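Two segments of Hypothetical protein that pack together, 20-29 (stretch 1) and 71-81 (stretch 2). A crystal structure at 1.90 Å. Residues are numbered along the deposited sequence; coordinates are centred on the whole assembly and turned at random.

Stretch 1 (20-29) GLADELGIIA
Stretch 2 71-81: DKIAALFTERW

The contact is a nearly antiparallel packing of two helices held together by apolar side chains, with no hydrogen bond crossing between them. Helix 21-29 and helix 71-81, the latter part of a longer helix, run at 158° with axes 10.2 Å apart at closest approach, and 417 Å² of surface is buried in total. Gly 20, at phi/psi 75/-2, occupies the N-cap position; its O accepts a weak bond from Glu 24 N (3.4 Å), and regular i to i+4 bonding follows, as from Leu 25 N to Leu 21 O (2.8 Å). Leu 21 CA lies 9.5 Å from Phe 77 CA, Leu 25 CA 7.2 Å from Ile 73 CA, and Ile 28 CA 7.3 Å from Lys 72 CA, so the register descends along stretch 2 as it ascends along stretch 1.

Leu 76 (chi1 t, chi2 p) is the knob of the interface, seated among Leu 21, Glu 24, Leu 25 and Ile 28. Its CD2 lies 3.2 Å from Glu 24 CG, a tight approach to the aliphatic part of the glutamate (chi1 t, chi2 p), and 3.9 Å from Leu 21 CD1; Ile 28 CD1 is at 4.2 Å from the same methyl.

Leu 25 (m, t) starts sideways, but its end comes nearer the partner helix, placing CD2 3.8 Å from both Ile 73 CG1 and Phe 77 CE1. Leu 21 (t, p) likewise reaches across, its CD1 meeting the edge of the Phe 77 ring (chi1 m, chi2 3°) at 4.1 Å from CE1. Toward the C-terminal end of stretch 1, Ile 28 (m, t) sets CG2 3.9 Å from Ile 73 CG1 (Ile 73 also m, t) and 4.0 Å from Lys 72 CB. The lysine, m then extended, leads its end away, its NZ hydrogen-bonded elsewhere in the structure.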

# COMPACT_ATOMS: atom_id res chain seq x y z
N GLY A 20 -8.77 -14.46 -17.64
CA GLY A 20 -10.00 -13.85 -18.22
C GLY A 20 -10.49 -12.59 -17.50
O GLY A 20 -11.52 -12.00 -17.89
N LEU A 21 -9.79 -12.20 -16.42
CA LEU A 21 -10.38 -11.27 -15.46
C LEU A 21 -10.45 -9.87 -16.02
O LEU A 21 -11.45 -9.16 -15.81
CB LEU A 21 -9.60 -11.24 -14.12
CG LEU A 21 -10.26 -10.48 -12.97
CD1 LEU A 21 -11.71 -10.95 -12.69
CD2 LEU A 21 -9.38 -10.72 -11.77
N ALA A 22 -9.45 -9.46 -16.76
CA ALA A 22 -9.43 -8.10 -17.27
C ALA A 22 -10.54 -7.90 -18.32
O ALA A 22 -11.05 -6.82 -18.41
CB ALA A 22 -8.12 -7.75 -17.89
N ASP A 23 -10.86 -8.94 -19.12
CA ASP A 23 -12.06 -8.88 -20.02
C ASP A 23 -13.29 -8.58 -19.24
O ASP A 23 -14.08 -7.69 -19.59
CB ASP A 23 -12.30 -10.24 -20.70
CG ASP A 23 -11.12 -10.73 -21.49
OD1 ASP A 23 -10.47 -9.82 -22.12
OD2 ASP A 23 -10.90 -12.03 -21.49
N GLU A 24 -13.56 -9.36 -18.20
CA GLU A 24 -14.78 -9.16 -17.44
C GLU A 24 -14.80 -7.84 -16.77
O GLU A 24 -15.79 -7.10 -16.72
CB GLU A 24 -14.90 -10.22 -16.33
CG GLU A 24 -16.05 -9.95 -15.35
CD GLU A 24 -17.48 -10.18 -15.90
OE1 GLU A 24 -17.73 -10.15 -17.13
OE2 GLU A 24 -18.34 -10.32 -15.04
N LEU A 25 -13.62 -7.46 -16.24
CA LEU A 25 -13.59 -6.14 -15.52
C LEU A 25 -13.79 -4.95 -16.45
O LEU A 25 -14.48 -3.98 -16.07
CB LEU A 25 -12.29 -6.02 -14.69
CG LEU A 25 -12.20 -6.98 -13.52
CD1 LEU A 25 -10.86 -6.78 -12.76
CD2 LEU A 25 -13.36 -6.76 -12.54
N GLY A 26 -13.17 -5.03 -17.59
CA GLY A 26 -13.30 -4.03 -18.64
C GLY A 26 -14.74 -3.84 -19.05
O GLY A 26 -15.21 -2.70 -19.29
N ILE A 27 -15.48 -4.95 -19.12
CA ILE A 27 -16.90 -4.85 -19.46
C ILE A 27 -17.70 -4.14 -18.36
O ILE A 27 -18.54 -3.25 -18.62
CB ILE A 27 -17.52 -6.27 -19.71
CG1 ILE A 27 -16.88 -7.03 -20.87
CG2 ILE A 27 -19.02 -6.17 -19.78
CD1 ILE A 27 -17.04 -6.45 -22.24
N ILE A 28 -17.49 -4.52 -17.09
CA ILE A 28 -18.19 -3.95 -15.97
C ILE A 28 -17.80 -2.46 -15.80
O ILE A 28 -18.65 -1.60 -15.59
CB ILE A 28 -17.85 -4.68 -14.67
CG1 ILE A 28 -18.40 -6.14 -14.69
CG2 ILE A 28 -18.37 -3.93 -13.48
CD1 ILE A 28 -17.93 -7.01 -13.54
N ALA A 29 -16.50 -2.16 -15.86
CA ALA A 29 -16.02 -0.78 -15.66
C ALA A 29 -16.12 0.11 -16.90
O ALA A 29 -15.84 1.33 -16.77
CB ALA A 29 -14.54 -0.77 -15.14
N ASP A 71 -20.13 -2.46 -6.74
CA ASP A 71 -20.81 -3.55 -6.20
C ASP A 71 -20.61 -4.84 -7.09
O ASP A 71 -20.45 -5.94 -6.53
CB ASP A 71 -22.33 -3.32 -6.13
CG ASP A 71 -22.76 -2.39 -4.97
OD1 ASP A 71 -21.88 -1.94 -4.17
OD2 ASP A 71 -23.98 -2.13 -4.87
N LYS A 72 -20.62 -4.68 -8.38
CA LYS A 72 -20.53 -5.84 -9.31
C LYS A 72 -19.11 -6.41 -9.24
O LYS A 72 -18.94 -7.64 -9.24
CB LYS A 72 -20.84 -5.44 -10.73
CG LYS A 72 -22.37 -5.26 -10.96
CD LYS A 72 -22.70 -4.81 -12.36
CE LYS A 72 -24.27 -4.93 -12.54
NZ LYS A 72 -24.55 -4.69 -13.94
N ILE A 73 -18.11 -5.55 -9.17
CA ILE A 73 -16.71 -6.03 -9.02
C ILE A 73 -16.53 -6.71 -7.72
O ILE A 73 -15.95 -7.81 -7.66
CB ILE A 73 -15.69 -4.90 -9.30
CG1 ILE A 73 -15.74 -4.47 -10.72
CG2 ILE A 73 -14.27 -5.32 -8.87
CD1 ILE A 73 -15.15 -3.09 -10.87
N ALA A 74 -17.06 -6.14 -6.64
CA ALA A 74 -17.00 -6.83 -5.40
C ALA A 74 -17.66 -8.22 -5.42
O ALA A 74 -17.15 -9.18 -4.79
CB ALA A 74 -17.62 -6.00 -4.31
N ALA A 75 -18.84 -8.31 -6.04
CA ALA A 75 -19.54 -9.61 -6.10
C ALA A 75 -18.72 -10.63 -6.88
O ALA A 75 -18.59 -11.77 -6.46
CB ALA A 75 -20.96 -9.40 -6.70
N LEU A 76 -18.17 -10.20 -7.99
CA LEU A 76 -17.38 -11.05 -8.90
C LEU A 76 -16.14 -11.59 -8.14
O LEU A 76 -15.87 -12.77 -8.12
CB LEU A 76 -16.94 -10.29 -10.09
CG LEU A 76 -16.10 -11.10 -11.11
CD1 LEU A 76 -16.84 -12.33 -11.68
CD2 LEU A 76 -15.55 -10.21 -12.20
N PHE A 77 -15.43 -10.67 -7.49
CA PHE A 77 -14.22 -11.08 -6.78
C PHE A 77 -14.54 -12.05 -5.67
O PHE A 77 -13.81 -13.05 -5.47
CB PHE A 77 -13.47 -9.84 -6.24
CG PHE A 77 -12.71 -9.03 -7.25
CD1 PHE A 77 -12.69 -9.26 -8.60
CD2 PHE A 77 -12.00 -7.86 -6.81
CE1 PHE A 77 -11.94 -8.47 -9.46
CE2 PHE A 77 -11.31 -7.10 -7.68
CZ PHE A 77 -11.27 -7.36 -9.01
N THR A 78 -15.62 -11.81 -4.93
CA THR A 78 -16.00 -12.60 -3.82
C THR A 78 -16.40 -13.98 -4.26
O THR A 78 -15.92 -14.96 -3.72
CB THR A 78 -17.09 -11.96 -2.98
OG1 THR A 78 -16.62 -10.64 -2.59
CG2 THR A 78 -17.44 -12.76 -1.75
N GLU A 79 -17.21 -14.03 -5.29
CA GLU A 79 -17.65 -15.34 -5.87
C GLU A 79 -16.49 -16.18 -6.37
O GLU A 79 -16.44 -17.38 -6.09
CB GLU A 79 -18.65 -15.09 -7.02
CG GLU A 79 -20.01 -14.74 -6.52
CD GLU A 79 -21.00 -14.39 -7.67
OE1 GLU A 79 -20.59 -14.25 -8.86
OE2 GLU A 79 -22.22 -14.26 -7.36
N ARG A 80 -15.54 -15.58 -7.07
CA ARG A 80 -14.38 -16.27 -7.55
C ARG A 80 -13.50 -16.82 -6.43
O ARG A 80 -13.11 -18.03 -6.47
CB ARG A 80 -13.58 -15.40 -8.52
CG ARG A 80 -14.24 -15.10 -9.87
CD ARG A 80 -14.26 -16.39 -10.76
NE ARG A 80 -15.01 -16.16 -12.00
CZ ARG A 80 -14.56 -15.41 -12.99
NH1 ARG A 80 -13.37 -14.75 -12.92
NH2 ARG A 80 -15.33 -15.27 -14.04
N TRP A 81 -13.18 -15.99 -5.41
CA TRP A 81 -12.36 -16.49 -4.29
C TRP A 81 -13.07 -17.53 -3.42
O TRP A 81 -12.44 -18.51 -2.97
CB TRP A 81 -11.75 -15.31 -3.43
CG TRP A 81 -10.62 -14.66 -4.14
CD1 TRP A 81 -10.65 -13.55 -4.93
CD2 TRP A 81 -9.32 -15.17 -4.25
NE1 TRP A 81 -9.43 -13.32 -5.50
CE2 TRP A 81 -8.57 -14.29 -5.08
CE3 TRP A 81 -8.69 -16.28 -3.70
CZ2 TRP A 81 -7.26 -14.51 -5.42
CZ3 TRP A 81 -7.36 -16.50 -4.03
CH2 TRP A 81 -6.66 -15.65 -4.90